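Local coordinates for protein thioesterase (Streptomyces sp. WAC02707, PDB 6VAP) that probably hydrolyses unwanted acyl groups from carrier domains of the borrelidin assembly line, acting as a type II thioesterase, at residues L30-A33 with T38-H41; A55-Y58 with Q62-R65; Q79-L84 with A108-S113. All blocks are in the same frame, centred on the assembly; numbering follows the deposited sequence.

Overall arrangement
All three contacts belong to one alpha/beta-hydrolase domain and follow one another along the chain. Contacts 1 and 2 shape the loops after neighbouring parallel strands 26-30 and 52-56; their centres lie about 10 Å apart, and Y58 OH bonds to P31 O while Q62 NE2 bonds to T38 OG1. Contact 3, about 18 Å from each of the others between centres, joins helices 73-87 and 99-113. L80 on the first of these helices packs on L30 and V56, tying helix layer to sheet. Loop 30-33 and helix 99-113 flank the probable nucleophile elbow around S98, so the contacts run from the likely catalytic edge into the framework behind it.

Contact 1: residues L30-A33 with T38-H41; sequences LPHA and TFYH
F39 stands between H32 and Y40, presenting a face to the histidine and an edge to the tyrosine. The three rings belong to the loop between strand 26-30 and helix 41-47 of the alpha/beta-hydrolase fold, the place where related enzymes commonly supply an oxyanion-hole amide. One face of F39 receives the edge of H32, whose CE1 stands 3.6 Å above the plane and over its centre; the centroids are 4.8 Å apart and the planes 79° to each other, a T-shaped pair. At its own edge F39 meets Y40, with CD2 over one face of the tyrosine ring. The backbone of L30 and P31 approaches the tyrosine at its edge, with P31 N 3.5 Å from Y40 CE2, and the proline adds CG at 3.8 Å from the same CE2. H32 also touches S98, the probable nucleophile, and makes a second edge-to-face pair, with F233. Its CG lies between the backbone N and carbonyl carbon (chi1 49°), and this turns the ring across to F39. Buried here, H32 ND1 has no polar partner in the model. Y40 is the N-cap residue of helix 41-47, and its side chain reaches back to the end of the preceding strand. There the hydroxyl donates to L30 O at 2.7 Å from Y40 OH. The tyrosine oxygen meets L30 O from above the carbonyl plane, 64° out of it.

Contact 2: residues A55-Y58 with Q62-R65; sequences AVQY and QDRR
After strand 52-56 the chain swings out to one side and curls round, so that Y58 CA and R64 CA are 7.5 Å apart. Q57 carries most of the contact. Bent at chi2 (87°), its side chain presents both N-H bonds of NE2 to the loop 62-65: one reaches Q62 OE1 at 2.6 Å from NE2, almost straight, and the other D63 OD1 at 2.9 Å from NE2. Both acceptors lie in the plane of the Q57 amide, whereas the Q62 amide is turned 69° against it. Because Q57 OE1 accepts from A37 N, the buried amide is held at both ends and its rotation is fixed. The R64 chain runs antiparallel alongside that of Q57, its CD 3.7 Å from Q57 CG. Its NH1 donates to Q57 O over 2.9 Å, edge-on and in the carbonyl plane. A salt bridge from NE to E67 and a cation-pi contact with W13 hold the rest of the guanidinium, and D63 OD2 pairs with R15. The contact pins the alpha/beta-hydrolase loop that leads toward helix 73-87 beyond the C-terminal end of strand 52-56, which lies between 14-15 and 26-30; V56 packs on I28, and Y58 rests on L30 and on L76 of helix 73-87.

Contact 3: residues Q79-L84 with A108-S113; sequences QLFPVL and ARRFES
R110 is the first residue of 108-113 to meet helix 73-87: its CB lies over the centre of one face of the F81 ring, 3.6 Å from the centroid, in a CH-pi contact. The rest of the arginine runs out extended, away from the phenyl group, and its guanidinium forms salt bridges with E106 and D74 and a hydrogen bond with N78. Thus the aliphatic root of the side chain packs while its charged tip ties the two helices together at their flank. The backbone of R110 adds its carbonyl, with R110 O 3.2 Å from F81 CZ. Next comes F111, whose ring receives the edge of F81: CE1 of F81 stands 3.4 Å above the F111 plane, over its centre, and the planes meet at 82°, a T-shaped pair with centroids 4.8 Å apart. F81 can serve both neighbours because its CG is anti to the backbone N (chi1 -171°), which sends the ring out from its helix into the angle between R110 and F111. One turn beyond F81 on helix 73-87, L84 CB touches F111 CZ at 4.1 Å. The axes of the two short helical segments approach to 10.6 Å at their closest and cross at -51°, the phenyl rings filling the interval. Helix 73-87 is the connection of a beta-alpha-beta crossover from strand 52-56 to strand 92-97, and helix 99-113 follows the probable nucleophile elbow; two helices packed side by side against the central sheet in this way belong to the alpha/beta-hydrolase fold.

Contact 1: residues L30-A33 with T38-H41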
loop_
_atom_site.group_PDB
_atom_site.type_symbol
_atom_site.label_atom_id
_atom_site.label_comp_id
_atom_site.label_asym_id
_atom_site.label_seq_id
_atom_site.Cartn_x
_atom_site.Cartn_y
_atom_site.Cartn_z
ATOM N N LEU A 30 -0.764 -3.399 0.304
ATOM C CA LEU A 30 -0.858 -2.614 1.509
ATOM C C LEU A 30 -2.114 -1.763 1.431
ATOM O O LEU A 30 -2.224 -0.898 0.551
ATOM C CB LEU A 30 0.379 -1.726 1.678
ATOM C CG LEU A 30 1.730 -2.407 2.013
ATOM C CD1 LEU A 30 1.624 -3.422 3.096
ATOM C CD2 LEU A 30 2.300 -3.086 0.709
ATOM N N PRO A 31 -3.075 -1.965 2.314
ATOM C CA PRO A 31 -4.287 -1.156 2.264
ATOM C C PRO A 31 -4.049 0.283 2.676
ATOM O O PRO A 31 -3.095 0.604 3.391
ATOM C CB PRO A 31 -5.201 -1.850 3.264
ATOM C CG PRO A 31 -4.690 -3.208 3.379
ATOM C CD PRO A 31 -3.216 -3.106 3.221
ATOM N N HIS A 32 -4.992 1.137 2.265
ATOM C CA HIS A 32 -5.039 2.538 2.686
ATOM C C HIS A 32 -5.433 2.676 4.154
ATOM O O HIS A 32 -5.791 1.706 4.819
ATOM C CB HIS A 32 -6.053 3.317 1.849
ATOM C CG HIS A 32 -7.385 2.630 1.752
ATOM N ND1 HIS A 32 -7.594 1.478 1.011
ATOM C CD2 HIS A 32 -8.549 2.891 2.388
ATOM C CE1 HIS A 32 -8.854 1.104 1.149
ATOM N NE2 HIS A 32 -9.442 1.923 2.004
ATOM N N ALA A 33 -5.416 3.917 4.648
ATOM C CA ALA A 33 -5.906 4.194 5.998
ATOM C C ALA A 33 -7.374 3.812 6.139
ATOM O O ALA A 33 -8.194 4.107 5.282
ATOM C CB ALA A 33 -5.736 5.678 6.335
ATOM N N THR A 38 -9.101 -7.452 3.326
ATOM C CA THR A 38 -10.175 -7.889 2.444
ATOM C C THR A 38 -10.353 -6.951 1.254
ATOM O O THR A 38 -10.946 -7.345 0.242
ATOM C CB THR A 38 -11.492 -7.993 3.226
ATOM O OG1 THR A 38 -11.685 -6.812 4.020
ATOM C CG2 THR A 38 -11.477 -9.188 4.133
ATOM N N PHE A 39 -9.896 -5.703 1.373
ATOM C CA PHE A 39 -9.979 -4.763 0.258
ATOM C C PHE A 39 -9.330 -5.328 -1.004
ATOM O O PHE A 39 -9.765 -5.037 -2.126
ATOM C CB PHE A 39 -9.300 -3.453 0.656
ATOM C CG PHE A 39 -9.204 -2.459 -0.451
ATOM C CD1 PHE A 39 -10.305 -1.686 -0.811
ATOM C CD2 PHE A 39 -8.013 -2.255 -1.115
ATOM C CE1 PHE A 39 -10.204 -0.756 -1.824
ATOM C CE2 PHE A 39 -7.922 -1.327 -2.114
ATOM C CZ PHE A 39 -9.007 -0.589 -2.488
ATOM N N TYR A 40 -8.296 -6.153 -0.853
ATOM C CA TYR A 40 -7.565 -6.688 -1.999
ATOM C C TYR A 40 -8.051 -8.045 -2.486
ATOM O O TYR A 40 -7.399 -8.662 -3.336
ATOM C CB TYR A 40 -6.096 -6.761 -1.661
ATOM C CG TYR A 40 -5.449 -5.398 -1.650
ATOM C CD1 TYR A 40 -5.265 -4.703 -2.830
ATOM C CD2 TYR A 40 -5.001 -4.818 -0.456
ATOM C CE1 TYR A 40 -4.630 -3.425 -2.842
ATOM C CE2 TYR A 40 -4.434 -3.556 -0.445
ATOM C CZ TYR A 40 -4.244 -2.876 -1.622
ATOM O OH TYR A 40 -3.618 -1.682 -1.641
ATOM N N HIS A 41 -9.201 -8.503 -2.009
ATOM C CA HIS A 41 -9.744 -9.760 -2.517
ATOM C C HIS A 41 -9.954 -9.747 -4.029
ATOM O O HIS A 41 -9.592 -10.737 -4.690
ATOM C CB HIS A 41 -11.060 -10.086 -1.800
ATOM C CG HIS A 41 -11.238 -11.539 -1.495
ATOM N ND1 HIS A 41 -11.564 -12.003 -0.237
ATOM C CD2 HIS A 41 -11.147 -12.628 -2.293
ATOM C CE1 HIS A 41 -11.668 -13.320 -0.278
ATOM N NE2 HIS A 41 -11.425 -13.722 -1.513
#

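Contact 2: residues A55-Y58 with Q62-R65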
loop_
_atom_site.group_PDB
_atom_site.type_symbol
_atom_site.label_atom_id
_atom_site.label_comp_id
_atom_site.label_asym_id
_atom_site.label_seq_id
_atom_site.Cartn_x
_atom_site.Cartn_y
_atom_site.Cartn_z
ATOM N N ALA A 55 -2.202 -10.009 1.055
ATOM C CA ALA A 55 -2.863 -8.796 1.506
ATOM C C ALA A 55 -2.576 -8.620 2.993
ATOM O O ALA A 55 -2.701 -9.566 3.780
ATOM C CB ALA A 55 -4.359 -8.854 1.211
ATOM N N VAL A 56 -2.178 -7.425 3.375
ATOM C CA VAL A 56 -1.742 -7.180 4.742
ATOM C C VAL A 56 -2.923 -6.692 5.569
ATOM O O VAL A 56 -3.653 -5.784 5.170
ATOM C CB VAL A 56 -0.577 -6.173 4.766
ATOM C CG1 VAL A 56 -0.117 -5.892 6.166
ATOM C CG2 VAL A 56 0.587 -6.730 3.905
ATOM N N GLN A 57 -3.079 -7.272 6.737
ATOM C CA GLN A 57 -4.065 -6.863 7.725
ATOM C C GLN A 57 -3.349 -6.143 8.851
ATOM O O GLN A 57 -2.658 -6.776 9.644
ATOM C CB GLN A 57 -4.810 -8.089 8.256
ATOM C CG GLN A 57 -5.914 -7.778 9.249
ATOM C CD GLN A 57 -7.240 -7.476 8.565
ATOM O OE1 GLN A 57 -7.314 -6.618 7.724
ATOM N NE2 GLN A 57 -8.294 -8.160 8.968
ATOM N N TYR A 58 -3.570 -4.849 8.981
ATOM C CA TYR A 58 -2.956 -4.109 10.074
ATOM C C TYR A 58 -3.689 -4.384 11.391
ATOM O O TYR A 58 -4.875 -4.724 11.397
ATOM C CB TYR A 58 -2.975 -2.614 9.802
ATOM C CG TYR A 58 -2.534 -2.187 8.425
ATOM C CD1 TYR A 58 -1.369 -2.682 7.857
ATOM C CD2 TYR A 58 -3.285 -1.272 7.693
ATOM C CE1 TYR A 58 -0.961 -2.265 6.606
ATOM C CE2 TYR A 58 -2.878 -0.833 6.488
ATOM C CZ TYR A 58 -1.714 -1.333 5.921
ATOM O OH TYR A 58 -1.353 -0.872 4.660
ATOM N N GLN A 62 -11.166 -5.682 12.158
ATOM C CA GLN A 62 -11.744 -6.999 11.922
ATOM C C GLN A 62 -11.257 -7.989 12.969
ATOM O O GLN A 62 -11.515 -7.805 14.157
ATOM C CB GLN A 62 -11.423 -7.475 10.506
ATOM C CG GLN A 62 -11.903 -6.495 9.416
ATOM C CD GLN A 62 -11.525 -6.960 8.016
ATOM O OE1 GLN A 62 -10.556 -7.682 7.833
ATOM N NE2 GLN A 62 -12.301 -6.542 7.021
ATOM N N ASP A 63 -10.597 -9.066 12.550
ATOM C CA ASP A 63 -10.184 -10.096 13.492
ATOM C C ASP A 63 -9.075 -9.599 14.403
ATOM O O ASP A 63 -8.832 -10.223 15.438
ATOM C CB ASP A 63 -9.712 -11.343 12.744
ATOM C CG ASP A 63 -8.522 -11.057 11.845
ATOM O OD1 ASP A 63 -8.698 -10.352 10.835
ATOM O OD2 ASP A 63 -7.425 -11.537 12.159
ATOM N N ARG A 64 -8.388 -8.505 14.041
ATOM C CA ARG A 64 -7.362 -7.899 14.888
ATOM C C ARG A 64 -7.880 -6.703 15.699
ATOM O O ARG A 64 -7.081 -5.893 16.181
ATOM C CB ARG A 64 -6.174 -7.467 14.026
ATOM C CG ARG A 64 -5.625 -8.550 13.125
ATOM C CD ARG A 64 -4.308 -8.156 12.554
ATOM N NE ARG A 64 -3.244 -8.232 13.547
ATOM C CZ ARG A 64 -1.952 -8.005 13.322
ATOM N NH1 ARG A 64 -1.533 -7.602 12.134
ATOM N NH2 ARG A 64 -1.085 -8.109 14.329
ATOM N N ARG A 65 -9.200 -6.559 15.843
ATOM C CA ARG A 65 -9.739 -5.371 16.502
ATOM C C ARG A 65 -9.244 -5.257 17.938
ATOM O O ARG A 65 -9.057 -4.149 18.445
ATOM C CB ARG A 65 -11.267 -5.393 16.461
ATOM C CG ARG A 65 -11.880 -4.048 16.141
ATOM C CD ARG A 65 -13.395 -4.145 15.992
ATOM N NE ARG A 65 -13.825 -3.913 14.612
ATOM C CZ ARG A 65 -14.364 -4.838 13.818
ATOM N NH1 ARG A 65 -14.553 -6.079 14.254
ATOM N NH2 ARG A 65 -14.717 -4.518 12.579
#

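Contact 3: residues Q79-L84 with A108-S113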
loop_
_atom_site.group_PDB
_atom_site.type_symbol
_atom_site.label_atom_id
_atom_site.label_comp_id
_atom_site.label_asym_id
_atom_site.label_seq_id
_atom_site.Cartn_x
_atom_site.Cartn_y
_atom_site.Cartn_z
ATOM N N GLN A 79 7.521 -3.821 12.260
ATOM C CA GLN A 79 6.841 -5.040 12.699
ATOM C C GLN A 79 6.505 -5.949 11.514
ATOM O O GLN A 79 6.571 -7.187 11.625
ATOM C CB GLN A 79 5.555 -4.672 13.463
ATOM C CG GLN A 79 5.802 -4.096 14.834
ATOM C CD GLN A 79 4.552 -4.085 15.689
ATOM O OE1 GLN A 79 3.744 -5.000 15.642
ATOM N NE2 GLN A 79 4.392 -3.045 16.470
ATOM N N LEU A 80 6.140 -5.355 10.374
ATOM C CA LEU A 80 5.671 -6.160 9.258
ATOM C C LEU A 80 6.822 -6.803 8.500
ATOM O O LEU A 80 6.660 -7.904 7.968
ATOM C CB LEU A 80 4.839 -5.284 8.329
ATOM C CG LEU A 80 4.405 -5.857 7.011
ATOM C CD1 LEU A 80 3.574 -7.138 7.218
ATOM C CD2 LEU A 80 3.592 -4.790 6.259
ATOM N N PHE A 81 7.987 -6.160 8.463
ATOM C CA PHE A 81 9.055 -6.659 7.606
ATOM C C PHE A 81 9.492 -8.053 7.976
ATOM O O PHE A 81 9.583 -8.886 7.057
ATOM C CB PHE A 81 10.231 -5.690 7.618
ATOM C CG PHE A 81 11.284 -6.024 6.597
ATOM C CD1 PHE A 81 10.948 -6.187 5.247
ATOM C CD2 PHE A 81 12.605 -6.169 6.974
ATOM C CE1 PHE A 81 11.908 -6.507 4.323
ATOM C CE2 PHE A 81 13.571 -6.467 6.032
ATOM C CZ PHE A 81 13.218 -6.644 4.711
ATOM N N PRO A 82 9.821 -8.371 9.244
ATOM C CA PRO A 82 10.224 -9.746 9.577
ATOM C C PRO A 82 9.202 -10.781 9.186
ATOM O O PRO A 82 9.568 -11.910 8.839
ATOM C CB PRO A 82 10.414 -9.706 11.101
ATOM C CG PRO A 82 10.372 -8.255 11.483
ATOM C CD PRO A 82 9.672 -7.527 10.447
ATOM N N VAL A 83 7.921 -10.444 9.275
ATOM C CA VAL A 83 6.878 -11.386 8.893
ATOM C C VAL A 83 6.905 -11.609 7.389
ATOM O O VAL A 83 6.894 -12.750 6.915
ATOM C CB VAL A 83 5.501 -10.878 9.352
ATOM C CG1 VAL A 83 4.416 -11.883 9.014
ATOM C CG2 VAL A 83 5.539 -10.611 10.874
ATOM N N LEU A 84 6.912 -10.518 6.612
ATOM C CA LEU A 84 7.015 -10.662 5.164
ATOM C C LEU A 84 8.321 -11.318 4.761
ATOM O O LEU A 84 8.347 -12.063 3.780
ATOM C CB LEU A 84 6.891 -9.311 4.473
ATOM C CG LEU A 84 5.458 -8.807 4.347
ATOM C CD1 LEU A 84 5.507 -7.329 4.018
ATOM C CD2 LEU A 84 4.687 -9.591 3.265
ATOM N N ALA A 108 9.857 -1.428 0.797
ATOM C CA ALA A 108 10.803 -1.593 -0.300
ATOM C C ALA A 108 12.215 -1.225 0.131
ATOM O O ALA A 108 13.187 -1.918 -0.182
ATOM C CB ALA A 108 10.363 -0.761 -1.496
ATOM N N ARG A 109 12.344 -0.117 0.846
ATOM C CA ARG A 109 13.630 0.291 1.377
ATOM C C ARG A 109 14.246 -0.810 2.206
ATOM O O ARG A 109 15.447 -1.067 2.092
ATOM C CB ARG A 109 13.459 1.548 2.238
ATOM C CG ARG A 109 13.464 2.853 1.523
ATOM C CD ARG A 109 13.239 4.014 2.514
ATOM N NE ARG A 109 14.095 5.158 2.223
ATOM C CZ ARG A 109 14.181 6.229 2.994
ATOM N NH1 ARG A 109 13.474 6.290 4.114
ATOM N NH2 ARG A 109 14.948 7.232 2.626
ATOM N N ARG A 110 13.432 -1.488 3.026
ATOM C CA ARG A 110 13.950 -2.554 3.884
ATOM C C ARG A 110 14.299 -3.831 3.107
ATOM O O ARG A 110 15.255 -4.537 3.448
ATOM C CB ARG A 110 12.913 -2.832 4.966
ATOM C CG ARG A 110 12.835 -1.741 6.002
ATOM C CD ARG A 110 11.460 -1.684 6.639
ATOM N NE ARG A 110 11.445 -0.803 7.830
ATOM C CZ ARG A 110 11.317 0.524 7.763
ATOM N NH1 ARG A 110 11.238 1.133 6.583
ATOM N NH2 ARG A 110 11.294 1.244 8.865
ATOM N N PHE A 111 13.518 -4.169 2.085
ATOM C CA PHE A 111 13.855 -5.313 1.251
ATOM C C PHE A 111 15.199 -5.104 0.585
ATOM O O PHE A 111 16.049 -5.996 0.614
ATOM C CB PHE A 111 12.763 -5.554 0.213
ATOM C CG PHE A 111 11.587 -6.330 0.742
ATOM C CD1 PHE A 111 11.716 -7.680 1.071
ATOM C CD2 PHE A 111 10.354 -5.740 0.860
ATOM C CE1 PHE A 111 10.660 -8.409 1.534
ATOM C CE2 PHE A 111 9.259 -6.469 1.319
ATOM C CZ PHE A 111 9.407 -7.792 1.673
ATOM N N GLU A 112 15.409 -3.915 0.001
ATOM C CA GLU A 112 16.642 -3.636 -0.723
ATOM C C GLU A 112 17.841 -3.618 0.208
ATOM O O GLU A 112 18.891 -4.168 -0.130
ATOM C CB GLU A 112 16.526 -2.304 -1.457
ATOM C CG GLU A 112 15.439 -2.288 -2.548
ATOM C CD GLU A 112 15.741 -1.262 -3.657
ATOM O OE1 GLU A 112 16.690 -0.439 -3.491
ATOM O OE2 GLU A 112 15.036 -1.300 -4.696
ATOM N N SER A 113 17.712 -3.004 1.385
ATOM C CA SER A 113 18.832 -3.026 2.327
ATOM C C SER A 113 19.173 -4.450 2.750
ATOM O O SER A 113 20.320 -4.747 3.114
ATOM C CB SER A 113 18.498 -2.169 3.541
ATOM O OG SER A 113 18.649 -0.787 3.216
#